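Local coordinates for D-isomer specific 2-hydroxyacid dehydrogenase family protein (Desulfovibrio vulgaris, PDB 5TX7), which probably catalyses the NAD- or NADP-dependent interconversion of D-2-hydroxy acids and 2-oxo acids, at residues A[106-111]-A[149-154]; A[197-202]-A[217-222]; A[222-227]-A[244-249]; A[231-236]-A[240-245]; A[262-267]-A[273-278]. All coordinates share one frame; numbering follows the deposited sequence.

Interaction 1 of 5, residues A[106-111]-A[149-154]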
# COMPACT_ATOMS: atom_id res chain seq x y z
N HIS A 106 3.98 4.58 5.11
CA HIS A 106 2.63 5.00 5.49
C HIS A 106 1.99 5.98 4.47
O HIS A 106 0.78 5.95 4.23
CB HIS A 106 2.59 5.61 6.91
CG HIS A 106 1.22 5.67 7.49
ND1 HIS A 106 0.48 4.54 7.77
CD2 HIS A 106 0.44 6.72 7.83
CE1 HIS A 106 -0.70 4.89 8.25
NE2 HIS A 106 -0.74 6.21 8.32
N VAL A 107 2.83 6.83 3.85
CA VAL A 107 2.39 7.71 2.76
C VAL A 107 1.69 6.87 1.65
O VAL A 107 0.59 7.24 1.18
CB VAL A 107 3.57 8.52 2.16
CG1 VAL A 107 3.20 9.19 0.82
CG2 VAL A 107 4.06 9.55 3.16
N PHE A 108 2.34 5.75 1.29
CA PHE A 108 1.81 4.85 0.28
C PHE A 108 0.68 3.93 0.76
O PHE A 108 -0.17 3.55 -0.06
CB PHE A 108 2.95 4.08 -0.43
CG PHE A 108 3.79 4.98 -1.27
CD1 PHE A 108 3.32 5.40 -2.52
CD2 PHE A 108 4.98 5.51 -0.78
CE1 PHE A 108 4.04 6.27 -3.30
CE2 PHE A 108 5.71 6.40 -1.56
CZ PHE A 108 5.24 6.79 -2.81
N ALA A 109 0.64 3.59 2.04
CA ALA A 109 -0.52 2.90 2.59
C ALA A 109 -1.76 3.80 2.52
O ALA A 109 -2.83 3.36 2.10
CB ALA A 109 -0.27 2.46 4.02
N LEU A 110 -1.62 5.07 2.87
CA LEU A 110 -2.75 6.03 2.75
C LEU A 110 -3.16 6.24 1.28
O LEU A 110 -4.33 6.17 0.93
CB LEU A 110 -2.40 7.37 3.38
CG LEU A 110 -2.19 7.35 4.90
CD1 LEU A 110 -1.46 8.60 5.36
CD2 LEU A 110 -3.49 7.24 5.67
N LEU A 111 -2.16 6.49 0.44
CA LEU A 111 -2.40 6.81 -0.97
C LEU A 111 -3.03 5.66 -1.75
O LEU A 111 -3.92 5.89 -2.57
CB LEU A 111 -1.10 7.22 -1.63
CG LEU A 111 -1.12 7.56 -3.12
CD1 LEU A 111 -2.08 8.72 -3.32
CD2 LEU A 111 0.28 7.89 -3.58
N LYS A 149 1.42 9.58 -13.00
CA LYS A 149 1.11 10.71 -12.14
C LYS A 149 2.40 11.35 -11.61
O LYS A 149 3.45 10.71 -11.58
CB LYS A 149 0.24 10.30 -10.94
CG LYS A 149 -1.14 9.75 -11.26
CD LYS A 149 -1.98 9.75 -9.97
CE LYS A 149 -3.45 9.38 -10.15
NZ LYS A 149 -4.07 9.83 -11.43
N THR A 150 2.32 12.61 -11.20
CA THR A 150 3.44 13.35 -10.62
C THR A 150 3.29 13.41 -9.10
O THR A 150 2.28 13.87 -8.58
CB THR A 150 3.56 14.75 -11.24
OG1 THR A 150 3.93 14.60 -12.60
CG2 THR A 150 4.61 15.60 -10.56
N MET A 151 4.32 12.93 -8.41
CA MET A 151 4.42 13.04 -6.97
C MET A 151 5.25 14.28 -6.66
O MET A 151 6.40 14.39 -7.09
CB MET A 151 5.10 11.79 -6.39
CG MET A 151 5.43 11.85 -4.91
SD MET A 151 4.00 11.68 -3.81
CE MET A 151 3.75 9.92 -3.89
N GLY A 152 4.64 15.20 -5.91
CA GLY A 152 5.27 16.43 -5.45
C GLY A 152 5.59 16.26 -3.99
O GLY A 152 4.70 15.95 -3.19
N ILE A 153 6.85 16.44 -3.63
CA ILE A 153 7.35 16.15 -2.29
C ILE A 153 7.82 17.46 -1.66
O ILE A 153 8.80 18.05 -2.11
CB ILE A 153 8.50 15.11 -2.36
CG1 ILE A 153 7.96 13.81 -2.94
CG2 ILE A 153 9.13 14.87 -1.00
CD1 ILE A 153 9.01 12.76 -3.22
N VAL A 154 7.09 17.92 -0.65
CA VAL A 154 7.37 19.17 0.05
C VAL A 154 8.31 18.86 1.20
O VAL A 154 7.89 18.38 2.24
CB VAL A 154 6.06 19.82 0.56
CG1 VAL A 154 6.33 21.13 1.30
CG2 VAL A 154 5.10 20.07 -0.60
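Met-151 of strand 150-154 meets Phe-108 and Leu-111 of helix 100-116 through a single methyl group, CE. The tight part is small. Met-151 CE lies 3.6 Å from Phe-108 CZ. It is also 3.7 Å from Phe-108 CE1, so it sits by the far end of the ring and approaches it obliquely. Leu-111 and Met-151 reach for each other tip to tip, with Leu-111 CD2 4.0 Å from Met-151 CE. The thioether chain starts with CG anti to the backbone N (chi1 173°), then bends at chi2 and chi3. These bends turn the methyl to the helix, where it touches both side chains. Met-151 loses 61 Å² to the helix segment. Strand 150-154 lies between strands 173-177 and 204-207 in the Rossmann-type parallel sheet of the NAD-binding domain, and helix 100-116 packs over one face of that sheet. Val-163 and Ile-166 of helix 158-169 also pack on Phe-108, as does Leu-112 of the second subunit. The contact is looser away from the methyl. Val-107 CG1 stays 4.8 Å from Met-151 CE, and the backbones are well apart, with Leu-111 CA and Met-151 CA 11.0 Å from each other. No hydrogen bond crosses between the segments. The start of the strand is the side nearer to solvent. There Thr-150 and Lys-149 are partly exposed, and Lys-149 NZ forms a salt bridge with Glu-144.

Interaction 2 of 5, residues A[197-202]-A[217-222]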
# COMPACT_ATOMS: atom_id res chain seq x y z
N GLU A 197 5.08 26.05 -8.05
CA GLU A 197 5.19 25.14 -9.19
C GLU A 197 4.88 23.69 -8.84
O GLU A 197 4.29 22.96 -9.65
CB GLU A 197 6.61 25.25 -9.77
CG GLU A 197 6.87 24.52 -11.09
CD GLU A 197 8.33 24.66 -11.56
OE1 GLU A 197 9.08 25.55 -11.05
OE2 GLU A 197 8.73 23.86 -12.44
N LEU A 198 5.26 23.27 -7.63
CA LEU A 198 4.96 21.92 -7.14
C LEU A 198 3.46 21.70 -7.13
O LEU A 198 3.00 20.71 -7.68
CB LEU A 198 5.55 21.67 -5.75
CG LEU A 198 5.48 20.23 -5.17
CD1 LEU A 198 6.63 19.97 -4.21
CD2 LEU A 198 4.19 19.91 -4.45
N PHE A 199 2.70 22.62 -6.54
CA PHE A 199 1.22 22.47 -6.49
C PHE A 199 0.50 22.52 -7.84
O PHE A 199 -0.49 21.80 -8.00
CB PHE A 199 0.59 23.47 -5.51
CG PHE A 199 0.76 23.07 -4.08
CD1 PHE A 199 1.89 23.45 -3.38
CD2 PHE A 199 -0.17 22.24 -3.46
CE1 PHE A 199 2.09 23.05 -2.07
CE2 PHE A 199 0.00 21.87 -2.15
CZ PHE A 199 1.14 22.26 -1.46
N THR A 200 1.00 23.30 -8.81
CA THR A 200 0.38 23.33 -10.13
C THR A 200 0.69 22.06 -10.94
O THR A 200 -0.09 21.70 -11.80
CB THR A 200 0.71 24.60 -10.97
OG1 THR A 200 2.06 24.60 -11.39
CG2 THR A 200 0.45 25.88 -10.24
N SER A 201 1.82 21.41 -10.67
CA SER A 201 2.27 20.26 -11.49
C SER A 201 2.03 18.89 -10.87
O SER A 201 2.05 17.91 -11.59
CB SER A 201 3.77 20.38 -11.77
OG SER A 201 4.03 21.55 -12.52
N ALA A 202 1.82 18.80 -9.56
CA ALA A 202 1.68 17.53 -8.87
C ALA A 202 0.25 17.01 -8.85
O ALA A 202 -0.69 17.75 -8.55
CB ALA A 202 2.18 17.65 -7.45
N GLY A 217 0.44 26.74 7.64
CA GLY A 217 -0.61 26.98 6.65
C GLY A 217 -0.12 26.99 5.22
O GLY A 217 -0.63 27.74 4.38
N LEU A 218 0.88 26.16 4.96
CA LEU A 218 1.48 25.99 3.63
C LEU A 218 0.44 25.55 2.61
O LEU A 218 0.33 26.13 1.54
CB LEU A 218 2.61 24.96 3.74
CG LEU A 218 3.50 24.50 2.63
CD1 LEU A 218 4.78 23.99 3.28
CD2 LEU A 218 2.84 23.41 1.81
N VAL A 219 -0.31 24.51 2.96
CA VAL A 219 -1.41 24.03 2.13
C VAL A 219 -2.65 24.88 2.44
O VAL A 219 -3.46 24.55 3.34
CB VAL A 219 -1.68 22.53 2.36
CG1 VAL A 219 -2.80 22.04 1.43
CG2 VAL A 219 -0.38 21.75 2.14
N ASP A 220 -2.76 25.98 1.71
CA ASP A 220 -3.83 26.95 1.87
C ASP A 220 -4.76 26.95 0.66
O ASP A 220 -4.48 26.30 -0.35
CB ASP A 220 -3.27 28.35 2.18
CG ASP A 220 -2.37 28.92 1.07
OD1 ASP A 220 -2.14 28.27 0.03
OD2 ASP A 220 -1.86 30.05 1.28
N ALA A 221 -5.85 27.71 0.78
CA ALA A 221 -6.85 27.83 -0.28
C ALA A 221 -6.26 28.13 -1.64
O ALA A 221 -6.72 27.56 -2.62
CB ALA A 221 -7.90 28.88 0.09
N ARG A 222 -5.24 29.00 -1.69
CA ARG A 222 -4.61 29.43 -2.95
C ARG A 222 -3.83 28.33 -3.67
O ARG A 222 -3.98 28.18 -4.88
CB ARG A 222 -3.65 30.62 -2.73
CG ARG A 222 -3.05 31.18 -4.02
CD ARG A 222 -2.01 32.26 -3.75
NE ARG A 222 -0.94 31.77 -2.88
CZ ARG A 222 0.21 31.22 -3.26
NH1 ARG A 222 1.05 30.80 -2.32
NH2 ARG A 222 0.55 31.08 -4.54
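In the Rossmann-type NAD-binding domain, Phe-199 of helix 195-201 packs against Leu-218 and Val-219, in the turn that leads into helix 221-225. The contact is apolar and buried, and no hydrogen bond crosses it. One ring atom does most of the work. Phe-199 CZ lies 3.9 Å from Leu-218 CD2 and 3.9 Å from Val-219 CG2. The leucine methyl comes to the edge of the ring, near its plane, and is also 4.0 Å from Phe-199 CE1. The valine methyl approaches obliquely, and its side chain lies roughly perpendicular to that of Phe-199. Phe-199 has CG anti to its carbonyl carbon (chi1 -77°), which sends the ring out from the helix toward the turn. In Leu-218, CG stands anti to the backbone N instead (chi1 -179°), and this carries CD2 to the ring edge. The backbone of the turn is bent tightly. Val-219 is the centre of an inverse gamma turn, closed by a weak bond of 3.1 Å from Asp-220 N to Leu-218 O. Asp-220 then takes the N-cap position of helix 221-225, and its OD1 accepts from Arg-223 N. Strand 204-207 backs the contact: Val-205 touches Phe-199 and Leu-207 touches Val-219. Arg-223 and Met-227 also touch the ring, from helix 221-225 and the residues after it.

Interaction 3 of 5, residues A[222-227]-A[244-249]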
# COMPACT_ATOMS: atom_id res chain seq x y z
N ARG A 222 -5.24 29.00 -1.69
CA ARG A 222 -4.61 29.43 -2.95
C ARG A 222 -3.83 28.33 -3.67
O ARG A 222 -3.98 28.18 -4.88
CB ARG A 222 -3.65 30.62 -2.73
CG ARG A 222 -3.05 31.18 -4.02
CD ARG A 222 -2.01 32.26 -3.75
NE ARG A 222 -0.94 31.77 -2.88
CZ ARG A 222 0.21 31.22 -3.26
NH1 ARG A 222 1.05 30.80 -2.32
NH2 ARG A 222 0.55 31.08 -4.54
N ARG A 223 -3.00 27.60 -2.93
CA ARG A 223 -2.27 26.48 -3.51
C ARG A 223 -3.20 25.34 -3.90
O ARG A 223 -2.96 24.68 -4.92
CB ARG A 223 -1.21 25.98 -2.57
CG ARG A 223 0.09 26.70 -2.80
CD ARG A 223 0.97 26.80 -1.59
NE ARG A 223 1.99 27.82 -1.79
CZ ARG A 223 2.75 28.31 -0.82
NH1 ARG A 223 2.64 27.87 0.42
NH2 ARG A 223 3.62 29.27 -1.08
N LEU A 224 -4.26 25.14 -3.12
CA LEU A 224 -5.29 24.14 -3.46
C LEU A 224 -6.01 24.49 -4.76
O LEU A 224 -6.16 23.64 -5.63
CB LEU A 224 -6.29 23.95 -2.33
CG LEU A 224 -5.78 23.25 -1.06
CD1 LEU A 224 -6.81 23.44 0.05
CD2 LEU A 224 -5.49 21.78 -1.31
N ALA A 225 -6.39 25.76 -4.92
CA ALA A 225 -7.00 26.25 -6.16
C ALA A 225 -6.10 26.07 -7.39
O ALA A 225 -6.60 25.93 -8.50
CB ALA A 225 -7.38 27.71 -6.02
N SER A 226 -4.79 26.10 -7.19
CA SER A 226 -3.83 25.89 -8.27
C SER A 226 -3.71 24.43 -8.73
O SER A 226 -3.18 24.17 -9.80
CB SER A 226 -2.44 26.44 -7.88
OG SER A 226 -1.69 25.52 -7.12
N MET A 227 -4.18 23.49 -7.92
CA MET A 227 -3.99 22.07 -8.22
C MET A 227 -4.98 21.61 -9.28
O MET A 227 -6.06 22.20 -9.42
CB MET A 227 -4.16 21.21 -6.98
CG MET A 227 -3.08 21.42 -5.93
SD MET A 227 -3.24 20.30 -4.53
CE MET A 227 -2.37 18.91 -5.27
N GLU A 244 -7.06 23.59 7.55
CA GLU A 244 -8.00 22.46 7.61
C GLU A 244 -9.34 22.78 6.93
O GLU A 244 -9.94 21.89 6.31
CB GLU A 244 -8.23 22.00 9.07
CG GLU A 244 -6.97 21.41 9.73
CD GLU A 244 -7.25 20.69 11.05
OE1 GLU A 244 -8.29 20.96 11.72
OE2 GLU A 244 -6.41 19.84 11.45
N ARG A 245 -9.77 24.03 7.02
CA ARG A 245 -11.00 24.50 6.37
C ARG A 245 -10.93 24.40 4.85
O ARG A 245 -11.79 23.82 4.20
CB ARG A 245 -11.29 25.95 6.80
CG ARG A 245 -12.49 26.62 6.16
CD ARG A 245 -13.78 25.80 6.25
NE ARG A 245 -14.20 25.58 7.64
CZ ARG A 245 -15.40 25.14 8.02
NH1 ARG A 245 -16.36 24.86 7.13
NH2 ARG A 245 -15.65 24.98 9.32
N ALA A 246 -9.88 24.97 4.28
CA ALA A 246 -9.66 24.95 2.84
C ALA A 246 -9.59 23.54 2.28
O ALA A 246 -10.12 23.26 1.19
CB ALA A 246 -8.40 25.73 2.48
N VAL A 247 -8.95 22.64 3.03
CA VAL A 247 -8.82 21.24 2.61
C VAL A 247 -10.19 20.55 2.63
O VAL A 247 -10.54 19.83 1.69
CB VAL A 247 -7.75 20.52 3.46
CG1 VAL A 247 -7.71 19.03 3.15
CG2 VAL A 247 -6.38 21.14 3.22
N ALA A 248 -10.98 20.77 3.68
CA ALA A 248 -12.32 20.21 3.74
C ALA A 248 -13.15 20.65 2.52
O ALA A 248 -13.76 19.82 1.85
CB ALA A 248 -13.01 20.61 5.03
N GLU A 249 -13.15 21.94 2.23
CA GLU A 249 -13.86 22.51 1.08
C GLU A 249 -13.34 21.95 -0.25
O GLU A 249 -14.14 21.68 -1.15
CB GLU A 249 -13.84 24.06 1.12
CG GLU A 249 -15.09 24.68 1.78
CD GLU A 249 -14.88 26.03 2.50
OE1 GLU A 249 -15.72 26.36 3.37
OE2 GLU A 249 -13.90 26.78 2.22
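Leu-224 of helix 221-225 packs against Ala-246 and Val-247 of helix 244-253, two neighbouring helices on one face of the Rossmann-type parallel sheet. Each helix belongs to a beta-alpha-beta crossover: the first leads into strand 231-235, the second leads out of it. Apolar packing carries the contact. Leu-224 loses 65 Å² to the other helix, and its CD1 methyl makes all the close approaches. Leu-224 CD1 is 3.7 Å from Ala-246 CB and 3.9 Å from Val-247 CG2, so one methyl touches two successive side chains. The same methyl lies over the backbone, with Leu-224 CD1 3.5 Å from Ala-246 O. This is van der Waals contact only. CG of Leu-224 is anti to its carbonyl carbon (chi1 -70°), and the CD1 branch extends toward the second helix. Leu-256 of strand 256-261 touches both Leu-224 and Val-247. Charged groups stay at the margins. Arg-222 NH1 and Arg-223 NE both form salt bridges with Asp-196, which ties the first helix to the start of helix 195-201. Hydrogen bonds act within each segment and not between them. Ala-248 N donates to Glu-244 O as part of the second helix. Near the end of the first helix, Ser-226 OG gives its proton to Arg-223 O at 2.7 Å, meeting the carbonyl at a C=O...O angle of 127° and tilted 22° from its plane.

Interaction 4 of 5, residues A[231-236]-A[240-245]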
# COMPACT_ATOMS: atom_id res chain seq x y z
N SER A 231 -6.79 15.62 -7.65
CA SER A 231 -5.48 15.39 -7.01
C SER A 231 -5.60 14.86 -5.58
O SER A 231 -6.69 14.84 -4.98
CB SER A 231 -4.66 16.68 -7.02
OG SER A 231 -4.34 17.05 -8.37
N TYR A 232 -4.47 14.37 -5.06
CA TYR A 232 -4.41 13.77 -3.73
C TYR A 232 -3.44 14.52 -2.84
O TYR A 232 -2.37 14.95 -3.30
CB TYR A 232 -3.99 12.30 -3.82
CG TYR A 232 -5.00 11.41 -4.51
CD1 TYR A 232 -6.08 10.88 -3.81
CD2 TYR A 232 -4.89 11.12 -5.87
CE1 TYR A 232 -7.01 10.04 -4.43
CE2 TYR A 232 -5.82 10.31 -6.51
CZ TYR A 232 -6.89 9.78 -5.80
OH TYR A 232 -7.82 8.96 -6.44
N LEU A 233 -3.80 14.69 -1.55
CA LEU A 233 -2.92 15.27 -0.52
C LEU A 233 -2.64 14.25 0.60
O LEU A 233 -3.55 13.59 1.09
CB LEU A 233 -3.59 16.49 0.09
CG LEU A 233 -2.81 17.21 1.20
CD1 LEU A 233 -1.50 17.78 0.69
CD2 LEU A 233 -3.68 18.28 1.82
N ILE A 234 -1.37 14.13 0.99
CA ILE A 234 -0.97 13.22 2.07
C ILE A 234 -0.17 14.04 3.07
O ILE A 234 0.74 14.79 2.67
CB ILE A 234 -0.05 12.07 1.57
CG1 ILE A 234 -0.68 11.31 0.38
CG2 ILE A 234 0.22 11.09 2.71
CD1 ILE A 234 -1.95 10.53 0.70
N ASN A 235 -0.47 13.87 4.35
CA ASN A 235 0.24 14.57 5.41
C ASN A 235 0.54 13.64 6.58
O ASN A 235 -0.35 13.35 7.40
CB ASN A 235 -0.57 15.75 5.89
CG ASN A 235 0.16 16.59 6.92
OD1 ASN A 235 1.38 16.66 6.93
ND2 ASN A 235 -0.59 17.28 7.77
N THR A 236 1.79 13.19 6.65
CA THR A 236 2.30 12.44 7.78
C THR A 236 3.29 13.29 8.60
O THR A 236 3.99 12.76 9.47
CB THR A 236 3.07 11.20 7.28
OG1 THR A 236 4.12 11.63 6.41
CG2 THR A 236 2.17 10.26 6.52
N PRO A 240 -0.63 21.60 11.63
CA PRO A 240 -0.69 23.01 11.23
C PRO A 240 -0.04 23.39 9.90
O PRO A 240 -0.09 24.55 9.50
CB PRO A 240 -0.01 23.75 12.41
CG PRO A 240 -0.16 22.83 13.57
CD PRO A 240 -0.05 21.44 12.98
N LEU A 241 0.56 22.43 9.19
CA LEU A 241 0.96 22.65 7.80
C LEU A 241 -0.24 22.91 6.87
O LEU A 241 -0.06 23.48 5.81
CB LEU A 241 1.80 21.47 7.29
CG LEU A 241 3.15 21.24 7.94
CD1 LEU A 241 3.79 19.99 7.36
CD2 LEU A 241 4.07 22.43 7.75
N LEU A 242 -1.44 22.50 7.27
CA LEU A 242 -2.67 22.70 6.48
C LEU A 242 -3.56 23.78 7.05
O LEU A 242 -3.62 23.94 8.27
CB LEU A 242 -3.53 21.44 6.53
CG LEU A 242 -2.99 20.07 6.23
CD1 LEU A 242 -4.15 19.08 6.23
CD2 LEU A 242 -2.35 20.18 4.88
N ASP A 243 -4.29 24.46 6.16
CA ASP A 243 -5.52 25.17 6.55
C ASP A 243 -6.62 24.12 6.42
O ASP A 243 -7.05 23.79 5.31
CB ASP A 243 -5.76 26.39 5.64
CG ASP A 243 -7.10 27.10 5.92
OD1 ASP A 243 -7.88 26.67 6.80
OD2 ASP A 243 -7.40 28.11 5.24
N GLU A 244 -7.06 23.59 7.55
CA GLU A 244 -8.00 22.46 7.61
C GLU A 244 -9.34 22.78 6.93
O GLU A 244 -9.94 21.89 6.31
CB GLU A 244 -8.23 22.00 9.07
CG GLU A 244 -6.97 21.41 9.73
CD GLU A 244 -7.25 20.69 11.05
OE1 GLU A 244 -8.29 20.96 11.72
OE2 GLU A 244 -6.41 19.84 11.45
N ARG A 245 -9.77 24.03 7.02
CA ARG A 245 -11.00 24.50 6.37
C ARG A 245 -10.93 24.40 4.85
O ARG A 245 -11.79 23.82 4.20
CB ARG A 245 -11.29 25.95 6.80
CG ARG A 245 -12.49 26.62 6.16
CD ARG A 245 -13.78 25.80 6.25
NE ARG A 245 -14.20 25.58 7.64
CZ ARG A 245 -15.40 25.14 8.02
NH1 ARG A 245 -16.36 24.86 7.13
NH2 ARG A 245 -15.65 24.98 9.32
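Leu-242, Asn-235 and Leu-233 carry most of this contact between strand 231-235 and the turn that follows it. Leu-242 loses 58 Å² and Asn-235 57 Å². Their side chains come from opposite directions, and Asn-235 ND2 lies 4.0 Å from Leu-242 CG. This is van der Waals contact between an amide and a branched carbon. The amide finds its polar partners in the residues between the segments: Asn-235 OD1 accepts from Ala-237 N, and ND2 donates to Arg-238 O. These two bonds fix the amide against rotation and bind it to the turn. Its CG is anti to the backbone N (chi1 -176°), directed at the returning chain. Leu-241 adds a smaller approach on the oxygen side, with Leu-241 CD1 4.1 Å from Asn-235 OD1. Leu-233, two residues earlier and on the same side of the strand, meets the CD2 branch of Leu-242. Leu-233 CD2 and Leu-242 CD2 are 3.8 Å apart, and the two side chains run antiparallel alongside each other. Past the contact, Asp-243 is the N-cap of helix 244-253 and accepts a weak bond of 3.3 Å from Arg-245 N to its OD1. The contact packs the strand-to-helix connection of the beta-alpha-beta unit 231-235, 244-253, 256-261 against its first strand. Strands 204-207 and 256-261 flank strand 231-235 in the sheet, and their Leu-207 and Leu-261 both touch Asn-235.

Interaction 5 of 5, residues A[262-267]-A[273-278]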
# COMPACT_ATOMS: atom_id res chain seq x y z
N ASP A 262 -2.28 11.58 8.78
CA ASP A 262 -1.89 10.91 10.00
C ASP A 262 -1.77 11.88 11.21
O ASP A 262 -1.57 11.48 12.35
CB ASP A 262 -0.59 10.18 9.79
CG ASP A 262 -0.30 9.19 10.89
OD1 ASP A 262 -1.19 8.34 11.19
OD2 ASP A 262 0.79 9.32 11.49
N VAL A 263 -1.92 13.17 10.94
CA VAL A 263 -1.83 14.19 11.95
C VAL A 263 -2.92 15.21 11.69
O VAL A 263 -3.42 15.32 10.56
CB VAL A 263 -0.45 14.84 11.95
CG1 VAL A 263 0.63 13.82 12.28
CG2 VAL A 263 -0.17 15.49 10.60
N LEU A 264 -3.28 15.92 12.75
CA LEU A 264 -4.27 17.00 12.74
C LEU A 264 -3.82 18.12 13.71
O LEU A 264 -2.97 17.90 14.57
CB LEU A 264 -5.65 16.49 13.14
CG LEU A 264 -6.29 15.39 12.29
CD1 LEU A 264 -7.61 14.94 12.97
CD2 LEU A 264 -6.60 15.90 10.89
N SER A 265 -4.34 19.32 13.53
CA SER A 265 -3.95 20.47 14.35
C SER A 265 -4.39 20.31 15.80
O SER A 265 -3.67 20.79 16.69
CB SER A 265 -4.50 21.76 13.76
OG SER A 265 -3.94 21.96 12.47
N GLN A 266 -5.53 19.66 16.03
CA GLN A 266 -5.93 19.21 17.38
C GLN A 266 -6.02 17.69 17.43
O GLN A 266 -6.81 17.08 16.71
CB GLN A 266 -7.26 19.83 17.87
CG GLN A 266 -8.49 19.58 17.00
CD GLN A 266 -9.81 20.02 17.67
OE1 GLN A 266 -9.87 20.31 18.88
NE2 GLN A 266 -10.88 20.07 16.87
N GLU A 267 -5.19 17.07 18.28
CA GLU A 267 -5.19 15.63 18.50
C GLU A 267 -5.44 15.33 19.99
O GLU A 267 -4.65 15.75 20.83
CB GLU A 267 -3.85 15.04 18.07
CG GLU A 267 -3.53 15.16 16.57
CD GLU A 267 -2.10 14.76 16.21
OE1 GLU A 267 -1.51 13.94 16.95
OE2 GLU A 267 -1.54 15.24 15.20
N ASN A 273 -14.45 19.01 13.90
CA ASN A 273 -13.30 19.26 13.01
C ASN A 273 -13.81 19.06 11.59
O ASN A 273 -14.42 18.03 11.30
CB ASN A 273 -12.16 18.27 13.31
CG ASN A 273 -10.87 18.59 12.55
OD1 ASN A 273 -10.88 18.78 11.33
ND2 ASN A 273 -9.74 18.61 13.27
N PRO A 274 -13.58 20.05 10.69
CA PRO A 274 -14.17 19.92 9.34
C PRO A 274 -13.65 18.71 8.55
O PRO A 274 -14.36 18.18 7.70
CB PRO A 274 -13.78 21.24 8.65
CG PRO A 274 -12.59 21.73 9.41
CD PRO A 274 -12.79 21.29 10.83
N LEU A 275 -12.45 18.24 8.87
CA LEU A 275 -11.88 17.06 8.21
C LEU A 275 -12.54 15.73 8.57
O LEU A 275 -12.41 14.77 7.81
CB LEU A 275 -10.36 17.02 8.39
CG LEU A 275 -9.64 18.21 7.71
CD1 LEU A 275 -8.20 18.33 8.19
CD2 LEU A 275 -9.73 18.15 6.19
N LEU A 276 -13.28 15.69 9.68
CA LEU A 276 -14.08 14.50 10.04
C LEU A 276 -15.45 14.41 9.34
O LEU A 276 -16.07 13.35 9.35
CB LEU A 276 -14.24 14.39 11.55
CG LEU A 276 -13.00 13.92 12.28
CD1 LEU A 276 -13.10 14.24 13.76
CD2 LEU A 276 -12.76 12.42 12.09
N SER A 277 -15.91 15.52 8.76
CA SER A 277 -17.16 15.54 7.98
C SER A 277 -16.90 15.54 6.47
O SER A 277 -17.87 15.46 5.69
CB SER A 277 -17.97 16.79 8.33
OG SER A 277 -18.03 17.00 9.73
N ALA A 278 -15.64 15.65 6.06
CA ALA A 278 -15.30 15.79 4.64
C ALA A 278 -15.31 14.44 3.94
O ALA A 278 -14.85 13.44 4.52
CB ALA A 278 -13.91 16.42 4.48
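Leu-264 and Leu-275 overlap side by side, pointing opposite ways, and so do Gln-266 and Asn-273. The first pair is purely apolar: Leu-264 CD2 touches Leu-275 CD1 at 4.0 Å. The second pair lies nearer the surface. The amide planes of Gln-266 and Asn-273 are about 30° apart, so the two flat groups are closer to parallel than to perpendicular. Gln-266 CG comes 4.1 Å from Asn-273 ND2. The glutamine starts with CG between its backbone N and carbonyl carbon (chi1 58°), then runs extended alongside the asparagine. Asn-273 is buried and faces the loop, and it also begins the short, weakly bonded helix 274-277. As N-cap it accepts from Leu-275 N through OD1 at 3.0 Å, with the donor in the carbonyl plane and on a lone pair. The loop has a side-chain bond of its own: Leu-264 N donates to Glu-267 OE2 at 3.1 Å, nearly straight at 167°. This section follows strand 256-261 of the Rossmann-type sheet, and Trp-130 of the second subunit packs on Leu-264 and Glu-267. No hydrogen bond joins the two segments directly, so their direct contact is van der Waals. The polar link is indirect: Glu-244 of helix 244-253 bridges both segments, taking Ser-265 N on OE2 and, weakly, Asn-273 ND2 on OE1.

Following the chain, interaction 1 comes first and closes the long loop from helix 100-116 to strand 150-154. Interaction 2 comes next, joining helix 195-201 to the turn before helix 221-225. Interaction 3 starts at Arg-222, where interaction 2 ends, and reaches helix 244-253. The short loop of interaction 4, within strand 231-235 and its turn, nests in that of interaction 3; the two share Glu-244 and Arg-245. Interaction 5 closes last, beyond strand 256-261. Interactions 1 and 4 meet where Val-107 packs on Ile-234. Glu-244 links interactions 3 and 4 to interaction 5. Interactions 1 and 4 reach the sheet itself; interactions 2, 3 and 5 join the helices and loops around it. Interactions 1 and 5 touch the second subunit.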